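PDB 4FR9: uncharacterized protein from Bacteroides fragilis, which is of unknown function but has a fold resembling the beta-lactamase inhibitor protein BLIP and belongs to the PepSY-like group of domains. Local coordinates for residues E64-S69 with D93-E98; E106-V111 with D118-E123; A58-T63 with E98-P103. All coordinates share one frame; numbering follows the deposited sequence.

The three contacts follow one antiparallel sheet through its middle strands, 60-67, 90-98, 105-112 and 118-121, which lie side by side in chain order. Contact 3 pairs the start of strand 60-67 with the loop that follows strand 90-98, and contact 1 continues the same pairing; their centres are about 15 Å apart, and they share Glu98 and one water. Contact 2 is a hairpin of strands 105-112 and 118-121, one strand further across the sheet, its centre about 9 Å from that of contact 1, and the join is made by backbone pairs such as Leu97 N to Glu106 O at 2.8 Å. Contacts 2 and 3, about 17 Å apart between centres, meet where Tyr99 OH approaches Glu106 OE1 at 2.7 Å.

Contact 1: E64-S69 with D93-E98; sequences ETELNS and DVVILE
Leu67 and Ile96 meet on one face of an antiparallel pair of neighbouring strands in the BLIP-like sheet, 60-67 and 90-98, whose short segments run 155° apart in direction. Their side chains cross obliquely, Leu67 CD1 resting 3.5 Å from Ile96 CG1 in the conformer described here. Thr65 and Val94 lie on this same face, with Val94 CG2 reaching back to the carbonyl carbon of Ser69.

Glu64, Glu66, Val95 and Leu97 line the other face. Glu64 and Leu97 lie side by side and point the same way: with CG anti to its backbone N (chi1 178°) and the chain extended beyond, Glu64 sets CB and CG against Leu97 CD2, each 3.6 Å away. Its carboxylate continues to Val95, where OE2 is 3.6 Å from CG1, and Leu97 also packs on Val108 of the next strand.

The backbone evidence for the register is the Thr65-Ile96 pair, bonded in both directions, with Thr65 N to Ile96 O at 2.8 Å and the return bond from Ile96 N to Thr65 O at 2.9 Å. Both donors lie in the plane of the carbonyl they meet. At the end of this pairing toward Glu98, a water lies 2.7 Å from both Thr65 OG1 and Glu98 OE1, linking the two strands.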
loop_
_atom_site.group_PDB
_atom_site.type_symbol
_atom_site.label_atom_id
_atom_site.label_comp_id
_atom_site.label_asym_id
_atom_site.label_seq_id
_atom_site.Cartn_x
_atom_site.Cartn_y
_atom_site.Cartn_z
ATOM N N GLU A 64 -3.111 -0.965 -0.495
ATOM C CA GLU A 64 -1.837 -0.678 -1.123
ATOM C C GLU A 64 -1.978 -0.889 -2.621
ATOM O O GLU A 64 -2.402 -1.961 -3.055
ATOM C CB GLU A 64 -0.764 -1.628 -0.584
ATOM C CG GLU A 64 0.567 -1.402 -1.240
ATOM C CD GLU A 64 1.702 -2.218 -0.670
ATOM O OE1 GLU A 64 1.618 -2.688 0.490
ATOM O OE2 GLU A 64 2.747 -2.344 -1.363
ATOM N N THR A 65 -1.613 0.145 -3.393
ATOM C CA THR A 65 -1.656 0.102 -4.851
ATOM C C THR A 65 -0.248 0.184 -5.402
ATOM O O THR A 65 0.503 1.104 -5.053
ATOM C CB THR A 65 -2.488 1.251 -5.398
ATOM O OG1 THR A 65 -3.818 1.155 -4.870
ATOM C CG2 THR A 65 -2.528 1.226 -6.918
ATOM N N GLU A 66 0.108 -0.741 -6.281
ATOM C CA GLU A 66 1.393 -0.702 -6.925
ATOM C C GLU A 66 1.412 0.342 -8.061
ATOM O O GLU A 66 0.517 0.371 -8.892
ATOM C CB GLU A 66 1.724 -2.094 -7.460
ATOM C CG GLU A 66 3.066 -2.207 -8.097
ATOM C CD GLU A 66 4.171 -1.947 -7.112
ATOM O OE1 GLU A 66 4.320 -2.733 -6.145
ATOM O OE2 GLU A 66 4.879 -0.947 -7.297
ATOM N N LEU A 67 2.421 1.213 -8.046
ATOM C CA LEU A 67 2.641 2.184 -9.122
ATOM C C LEU A 67 3.899 1.745 -9.900
ATOM O O LEU A 67 4.728 1.010 -9.417
ATOM C CB LEU A 67 2.789 3.592 -8.550
ATOM C CG LEU A 67 1.524 4.169 -7.909
ATOM C CD1 LEU A 67 1.781 5.608 -7.419
ATOM C CD2 LEU A 67 0.245 4.081 -8.777
ATOM N N ASN A 68 4.013 2.156 -11.143
ATOM C CA ASN A 68 5.090 1.551 -12.005
ATOM C C ASN A 68 6.447 2.279 -11.789
ATOM O O ASN A 68 7.544 1.717 -11.940
ATOM C CB ASN A 68 4.716 1.561 -13.508
ATOM C CG ASN A 68 3.420 0.790 -13.822
ATOM O OD1 ASN A 68 3.089 -0.202 -13.154
ATOM N ND2 ASN A 68 2.697 1.240 -14.865
ATOM N N SER A 69 6.375 3.533 -11.358
ATOM C CA SER A 69 7.549 4.416 -11.393
ATOM C C SER A 69 7.180 5.716 -10.722
ATOM O O SER A 69 6.004 5.994 -10.498
ATOM C CB SER A 69 8.062 4.636 -12.811
ATOM O OG SER A 69 7.584 5.799 -13.446
ATOM N N ASP A 93 10.853 0.812 -5.653
ATOM C CA ASP A 93 9.422 0.630 -5.800
ATOM C C ASP A 93 8.705 1.913 -5.447
ATOM O O ASP A 93 9.261 2.817 -4.818
ATOM C CB ASP A 93 8.861 -0.518 -4.954
ATOM C CG ASP A 93 7.535 -1.059 -5.495
ATOM O OD1 ASP A 93 7.086 -0.622 -6.587
ATOM O OD2 ASP A 93 6.952 -1.951 -4.837
ATOM N N VAL A 94 7.474 1.990 -5.925
ATOM C CA VAL A 94 6.584 3.117 -5.701
ATOM C C VAL A 94 5.188 2.578 -5.472
ATOM O O VAL A 94 4.686 1.840 -6.320
ATOM C CB VAL A 94 6.583 4.089 -6.893
ATOM C CG1 VAL A 94 5.752 5.293 -6.555
ATOM C CG2 VAL A 94 8.013 4.503 -7.289
ATOM N N VAL A 95 4.571 2.931 -4.352
ATOM C CA VAL A 95 3.217 2.474 -4.035
ATOM C C VAL A 95 2.411 3.611 -3.443
ATOM O O VAL A 95 2.969 4.606 -2.974
ATOM C CB VAL A 95 3.185 1.225 -3.102
ATOM C CG1 VAL A 95 4.040 0.074 -3.670
ATOM C CG2 VAL A 95 3.641 1.577 -1.704
ATOM N N ILE A 96 1.101 3.420 -3.403
ATOM C CA ILE A 96 0.170 4.260 -2.675
ATOM C C ILE A 96 -0.425 3.460 -1.526
ATOM O O ILE A 96 -0.803 2.298 -1.728
ATOM C CB ILE A 96 -1.047 4.715 -3.483
ATOM C CG1 ILE A 96 -0.637 5.095 -4.898
ATOM C CG2 ILE A 96 -1.715 5.938 -2.771
ATOM C CD1 ILE A 96 -1.804 5.568 -5.758
ATOM N N LEU A 97 -0.493 4.045 -0.326
ATOM C CA LEU A 97 -1.206 3.498 0.811
ATOM C C LEU A 97 -2.359 4.407 1.126
ATOM O O LEU A 97 -2.189 5.608 1.272
ATOM C CB LEU A 97 -0.283 3.350 2.010
ATOM C CG LEU A 97 0.946 2.458 1.808
ATOM C CD1 LEU A 97 1.893 2.511 3.009
ATOM C CD2 LEU A 97 0.569 1.033 1.456
ATOM N N GLU A 98 -3.565 3.832 1.200
ATOM C CA GLU A 98 -4.754 4.557 1.538
ATOM C C GLU A 98 -5.402 3.955 2.766
ATOM O O GLU A 98 -5.384 2.740 2.942
ATOM C CB GLU A 98 -5.732 4.542 0.373
ATOM C CG GLU A 98 -5.262 5.325 -0.833
ATOM C CD GLU A 98 -6.182 5.173 -1.997
ATOM O OE1 GLU A 98 -6.120 4.122 -2.651
ATOM O OE2 GLU A 98 -6.979 6.120 -2.227
HETATM O O HOH W 1 -3.927 2.490 -2.550
#

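Contact 2: E106-V111 with D118-E123; sequences EFVVTV and DLYFSE
Val108 CG2 sits over one face of the Tyr120 ring in the beta hairpin formed by strands 105-112 and 118-121. The methyl is 3.9 Å from the ring centroid and 24° off the normal, a CH-pi contact offset toward the rim. In the conformer described here, Glu106 comes to the same ring in its plane, OE1 3.3 Å from Tyr120 CD2, with the carboxylate turned 88° to the ring; the acid itself is hydrogen-bonded to Tyr99 OH and salt-bridged to Arg143.

The tight part is the backbone pairing. Phe107 with Phe121 and Val109 with Leu119 each exchange two hydrogen bonds, including Phe121 N to Phe107 O at 2.8 Å. Farther toward the turn, Thr110 OG1 donates to Asp118 OD1 over 2.6 Å, meeting the syn side of the carboxylate but 33° out of its plane. Asp118 CB meanwhile rests against Val108 CG1.

The other end is looser and nearer solvent. Exposed Glu123 passes the edge of the Phe107 ring with its CA 4.1 Å from CE2, while Ser122 turns away and bonds through OG to Gly126 N.

Helix 75-83 packs on the face bearing Phe107, Val111, Leu119 and Phe121, through Val77 and Phe81. Within the sheet the hairpin lies between strand 90-98, bonded to Glu106 and Val108, and strand 127-129, whose His129 meets Tyr120 edge-to-face.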
loop_
_atom_site.group_PDB
_atom_site.type_symbol
_atom_site.label_atom_id
_atom_site.label_comp_id
_atom_site.label_asym_id
_atom_site.label_seq_id
_atom_site.Cartn_x
_atom_site.Cartn_y
_atom_site.Cartn_z
ATOM N N GLU A 106 -0.883 8.080 1.569
ATOM C CA GLU A 106 0.597 8.183 1.659
ATOM C C GLU A 106 1.143 7.627 0.352
ATOM O O GLU A 106 0.739 6.542 -0.058
ATOM C CB GLU A 106 1.200 7.302 2.777
ATOM C CG GLU A 106 0.894 7.757 4.223
ATOM C CD GLU A 106 1.109 6.700 5.280
ATOM O OE1 GLU A 106 1.356 5.532 4.950
ATOM O OE2 GLU A 106 0.990 7.086 6.468
ATOM N N PHE A 107 2.074 8.311 -0.275
ATOM C CA PHE A 107 2.828 7.775 -1.417
ATOM C C PHE A 107 4.185 7.340 -0.892
ATOM O O PHE A 107 4.885 8.136 -0.260
ATOM C CB PHE A 107 2.993 8.845 -2.477
ATOM C CG PHE A 107 1.718 9.216 -3.119
ATOM C CD1 PHE A 107 1.254 8.485 -4.227
ATOM C CD2 PHE A 107 0.940 10.229 -2.640
ATOM C CE1 PHE A 107 0.050 8.781 -4.803
ATOM C CE2 PHE A 107 -0.294 10.530 -3.235
ATOM C CZ PHE A 107 -0.716 9.805 -4.319
ATOM N N VAL A 108 4.575 6.096 -1.167
ATOM C CA VAL A 108 5.782 5.530 -0.614
ATOM C C VAL A 108 6.746 5.233 -1.743
ATOM O O VAL A 108 6.449 4.421 -2.622
ATOM C CB VAL A 108 5.530 4.280 0.231
ATOM C CG1 VAL A 108 6.812 3.860 0.894
ATOM C CG2 VAL A 108 4.433 4.521 1.275
ATOM N N VAL A 109 7.887 5.892 -1.697
ATOM C CA VAL A 109 8.962 5.677 -2.654
ATOM C C VAL A 109 10.087 4.947 -1.919
ATOM O O VAL A 109 10.607 5.470 -0.932
ATOM C CB VAL A 109 9.484 7.001 -3.257
ATOM C CG1 VAL A 109 10.588 6.730 -4.311
ATOM C CG2 VAL A 109 8.366 7.785 -3.864
ATOM N N THR A 110 10.424 3.732 -2.364
ATOM C CA THR A 110 11.513 2.966 -1.781
ATOM C C THR A 110 12.764 3.239 -2.573
ATOM O O THR A 110 12.777 3.038 -3.784
ATOM C CB THR A 110 11.230 1.462 -1.805
ATOM O OG1 THR A 110 9.957 1.205 -1.217
ATOM C CG2 THR A 110 12.331 0.695 -1.125
ATOM N N VAL A 111 13.800 3.723 -1.896
ATOM C CA VAL A 111 15.059 4.104 -2.496
ATOM C C VAL A 111 16.207 3.347 -1.832
ATOM O O VAL A 111 16.130 2.965 -0.670
ATOM C CB VAL A 111 15.324 5.624 -2.429
ATOM C CG1 VAL A 111 14.457 6.385 -3.402
ATOM C CG2 VAL A 111 15.192 6.146 -1.022
ATOM N N ASP A 118 12.236 3.698 2.929
ATOM C CA ASP A 118 10.890 4.011 2.433
ATOM C C ASP A 118 10.561 5.442 2.793
ATOM O O ASP A 118 10.549 5.811 3.970
ATOM C CB ASP A 118 9.835 3.101 3.104
ATOM C CG ASP A 118 9.693 1.746 2.439
ATOM O OD1 ASP A 118 10.275 1.522 1.372
ATOM O OD2 ASP A 118 8.952 0.902 3.025
ATOM N N LEU A 119 10.319 6.252 1.783
ATOM C CA LEU A 119 9.969 7.656 1.923
ATOM C C LEU A 119 8.472 7.764 1.766
ATOM O O LEU A 119 7.919 7.416 0.740
ATOM C CB LEU A 119 10.653 8.473 0.833
ATOM C CG LEU A 119 12.158 8.363 0.717
ATOM C CD1 LEU A 119 12.649 9.114 -0.513
ATOM C CD2 LEU A 119 12.821 8.868 1.992
ATOM N N TYR A 120 7.810 8.264 2.815
ATOM C CA TYR A 120 6.359 8.416 2.845
ATOM C C TYR A 120 6.030 9.880 2.630
ATOM O O TYR A 120 6.413 10.725 3.444
ATOM C CB TYR A 120 5.747 7.993 4.176
ATOM C CG TYR A 120 5.810 6.522 4.519
ATOM C CD1 TYR A 120 7.000 5.886 4.730
ATOM C CD2 TYR A 120 4.634 5.789 4.653
ATOM C CE1 TYR A 120 7.048 4.517 5.080
ATOM C CE2 TYR A 120 4.660 4.436 4.992
ATOM C CZ TYR A 120 5.856 3.813 5.169
ATOM O OH TYR A 120 5.881 2.464 5.511
ATOM N N PHE A 121 5.301 10.177 1.560
ATOM C CA PHE A 121 4.888 11.541 1.223
ATOM C C PHE A 121 3.383 11.704 1.334
ATOM O O PHE A 121 2.617 10.840 0.931
ATOM C CB PHE A 121 5.291 11.885 -0.206
ATOM C CG PHE A 121 6.761 11.971 -0.440
ATOM C CD1 PHE A 121 7.443 13.148 -0.215
ATOM C CD2 PHE A 121 7.450 10.883 -0.936
ATOM C CE1 PHE A 121 8.800 13.238 -0.445
ATOM C CE2 PHE A 121 8.809 10.978 -1.193
ATOM C CZ PHE A 121 9.488 12.140 -0.946
ATOM N N SER A 122 2.975 12.877 1.814
ATOM C CA SER A 122 1.597 13.281 1.745
ATOM C C SER A 122 1.237 13.629 0.305
ATOM O O SER A 122 2.107 13.873 -0.545
ATOM C CB SER A 122 1.347 14.493 2.631
ATOM O OG SER A 122 2.030 15.606 2.089
ATOM N N GLU A 123 -0.062 13.746 0.032
ATOM C CA GLU A 123 -0.592 14.156 -1.286
ATOM C C GLU A 123 -0.037 15.482 -1.732
ATOM O O GLU A 123 0.164 15.725 -2.916
ATOM C CB GLU A 123 -2.116 14.310 -1.211
ATOM C CG GLU A 123 -2.855 13.021 -1.105
ATOM C CD GLU A 123 -4.320 13.222 -1.449
ATOM O OE1 GLU A 123 -4.846 14.310 -1.113
ATOM O OE2 GLU A 123 -4.910 12.321 -2.089
#

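Contact 3: A58-T63 with E98-P103; sequences ANWLMT and EYPNEP
An antiparallel strand pair of the BLIP-like sheet opens into a loop here: strand 60-67 begins beside the loop that follows strand 90-98, and Trp60 and Pro100 pack together where the two segments part. Pro100 CD lies over a face of the indole, 4.2 Å from the centroid of the six-membered ring and 27° off its normal, a CH-pi contact. Atom CH2 of the indole is 3.4 Å from Tyr99 C, and CZ3 is 3.5 Å from Pro100 N. Trp60 has CG anti to the backbone N (chi1 173°), and its NE1 donates to Thr63 OG1 at 2.8 Å, tying the ring's orientation to its own strand. That hydroxyl is also bonded to Tyr24.

Met62, present as selenomethionine, and Tyr99 lie side by side and point the same way. The selenium atom SE of Met62 is 3.5 Å from Tyr99 CE2, an oblique Met-aromatic contact. The phenol is placed further by Glu106, which bonds its OH, and by a cation-pi contact with Arg143.

The pairing itself rests on Thr63 and Glu98, whose backbones are hydrogen-bonded in both directions; Glu98 N to Thr63 O measures 2.9 Å. On the same carbonyl, the water shared with contact 1 lies 3.0 Å from Thr63 O.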
loop_
_atom_site.group_PDB
_atom_site.type_symbol
_atom_site.label_atom_id
_atom_site.label_comp_id
_atom_site.label_asym_id
_atom_site.label_seq_id
_atom_site.Cartn_x
_atom_site.Cartn_y
_atom_site.Cartn_z
ATOM N N ALA A 58 -15.124 -7.188 8.933
ATOM C CA ALA A 58 -15.331 -6.828 7.533
ATOM C C ALA A 58 -15.185 -5.319 7.320
ATOM O O ALA A 58 -15.707 -4.802 6.357
ATOM C CB ALA A 58 -16.687 -7.341 6.977
ATOM N N ASN A 59 -14.368 -4.663 8.147
ATOM C CA ASN A 59 -14.102 -3.252 8.003
ATOM C C ASN A 59 -12.780 -3.031 7.293
ATOM O O ASN A 59 -11.788 -3.667 7.599
ATOM C CB ASN A 59 -14.146 -2.565 9.356
ATOM C CG ASN A 59 -15.599 -2.532 9.923
ATOM O OD1 ASN A 59 -16.545 -2.540 9.136
ATOM N ND2 ASN A 59 -15.743 -2.530 11.222
ATOM N N TRP A 60 -12.820 -2.133 6.334
ATOM C CA TRP A 60 -11.676 -1.809 5.500
ATOM C C TRP A 60 -10.652 -1.017 6.299
ATOM O O TRP A 60 -10.996 -0.007 6.940
ATOM C CB TRP A 60 -12.112 -0.990 4.284
ATOM C CG TRP A 60 -10.968 -0.492 3.486
ATOM C CD1 TRP A 60 -10.097 -1.227 2.742
ATOM C CD2 TRP A 60 -10.541 0.863 3.360
ATOM N NE1 TRP A 60 -9.141 -0.420 2.145
ATOM C CE2 TRP A 60 -9.402 0.872 2.524
ATOM C CE3 TRP A 60 -11.003 2.084 3.874
ATOM C CZ2 TRP A 60 -8.736 2.052 2.184
ATOM C CZ3 TRP A 60 -10.341 3.234 3.510
ATOM C CH2 TRP A 60 -9.214 3.209 2.718
ATOM N N LEU A 61 -9.381 -1.455 6.246
ATOM C CA LEU A 61 -8.338 -0.793 6.979
ATOM C C LEU A 61 -7.238 -0.181 6.120
ATOM O O LEU A 61 -6.553 0.720 6.598
ATOM C CB LEU A 61 -7.692 -1.753 7.976
ATOM C CG LEU A 61 -8.651 -2.305 9.044
ATOM C CD1 LEU A 61 -7.850 -3.240 9.963
ATOM C CD2 LEU A 61 -9.354 -1.232 9.835
HETATM N N MSE A 62 -7.007 -0.686 4.924
HETATM C CA MSE A 62 -5.922 -0.164 4.086
HETATM C C MSE A 62 -6.017 -0.738 2.696
HETATM O O MSE A 62 -6.370 -1.883 2.528
HETATM C CB MSE A 62 -4.563 -0.534 4.688
HETATM C CG MSE A 62 -3.391 0.250 4.027
HETATM SE SE MSE A 62 -1.695 -0.172 4.876
HETATM C CE MSE A 62 -1.455 -1.897 4.154
ATOM N N THR A 63 -5.598 0.054 1.708
ATOM C CA THR A 63 -5.310 -0.446 0.374
ATOM C C THR A 63 -3.906 -0.029 -0.005
ATOM O O THR A 63 -3.585 1.167 0.091
ATOM C CB THR A 63 -6.320 0.090 -0.662
ATOM O OG1 THR A 63 -7.630 -0.333 -0.256
ATOM C CG2 THR A 63 -6.018 -0.392 -2.054
ATOM N N GLU A 98 -3.565 3.832 1.200
ATOM C CA GLU A 98 -4.754 4.557 1.538
ATOM C C GLU A 98 -5.402 3.955 2.766
ATOM O O GLU A 98 -5.384 2.740 2.942
ATOM C CB GLU A 98 -5.732 4.542 0.373
ATOM C CG GLU A 98 -5.262 5.325 -0.833
ATOM C CD GLU A 98 -6.182 5.173 -1.997
ATOM O OE1 GLU A 98 -6.120 4.122 -2.651
ATOM O OE2 GLU A 98 -6.979 6.120 -2.227
ATOM N N TYR A 99 -5.961 4.814 3.615
ATOM C CA TYR A 99 -6.473 4.449 4.922
ATOM C C TYR A 99 -7.796 5.139 5.192
ATOM O O TYR A 99 -8.101 6.189 4.613
ATOM C CB TYR A 99 -5.518 4.940 5.982
ATOM C CG TYR A 99 -4.091 4.494 5.837
ATOM C CD1 TYR A 99 -3.175 5.247 5.116
ATOM C CD2 TYR A 99 -3.631 3.339 6.442
ATOM C CE1 TYR A 99 -1.868 4.861 5.022
ATOM C CE2 TYR A 99 -2.315 2.955 6.343
ATOM C CZ TYR A 99 -1.415 3.736 5.666
ATOM O OH TYR A 99 -0.087 3.399 5.620
ATOM N N PRO A 100 -8.556 4.608 6.157
ATOM C CA PRO A 100 -9.806 5.239 6.554
ATOM C C PRO A 100 -9.674 6.440 7.506
ATOM O O PRO A 100 -10.693 7.044 7.861
ATOM C CB PRO A 100 -10.588 4.096 7.253
ATOM C CG PRO A 100 -9.527 3.205 7.777
ATOM C CD PRO A 100 -8.418 3.252 6.737
ATOM N N ASN A 101 -8.472 6.727 7.969
ATOM C CA ASN A 101 -8.219 7.873 8.813
ATOM C C ASN A 101 -7.068 8.697 8.258
ATOM O O ASN A 101 -6.377 8.301 7.330
ATOM C CB ASN A 101 -7.937 7.459 10.279
ATOM C CG ASN A 101 -6.627 6.711 10.472
ATOM O OD1 ASN A 101 -6.175 6.008 9.599
ATOM N ND2 ASN A 101 -6.078 6.777 11.703
ATOM N N GLU A 102 -6.891 9.880 8.818
ATOM C CA GLU A 102 -5.906 10.828 8.302
ATOM C C GLU A 102 -4.504 10.589 8.839
ATOM O O GLU A 102 -4.321 10.235 10.010
ATOM C CB GLU A 102 -6.343 12.270 8.639
ATOM C CG GLU A 102 -7.574 12.653 7.872
ATOM C CD GLU A 102 -7.375 12.612 6.374
ATOM O OE1 GLU A 102 -6.267 12.943 5.883
ATOM O OE2 GLU A 102 -8.330 12.211 5.701
ATOM N N PRO A 103 -3.469 10.852 8.012
ATOM C CA PRO A 103 -3.554 11.223 6.575
ATOM C C PRO A 103 -4.021 10.039 5.755
ATOM O O PRO A 103 -3.498 8.915 5.911
ATOM C CB PRO A 103 -2.115 11.568 6.187
ATOM C CG PRO A 103 -1.306 11.495 7.413
ATOM C CD PRO A 103 -2.086 10.849 8.512
HETATM O O HOH W 1 -3.927 2.490 -2.550
#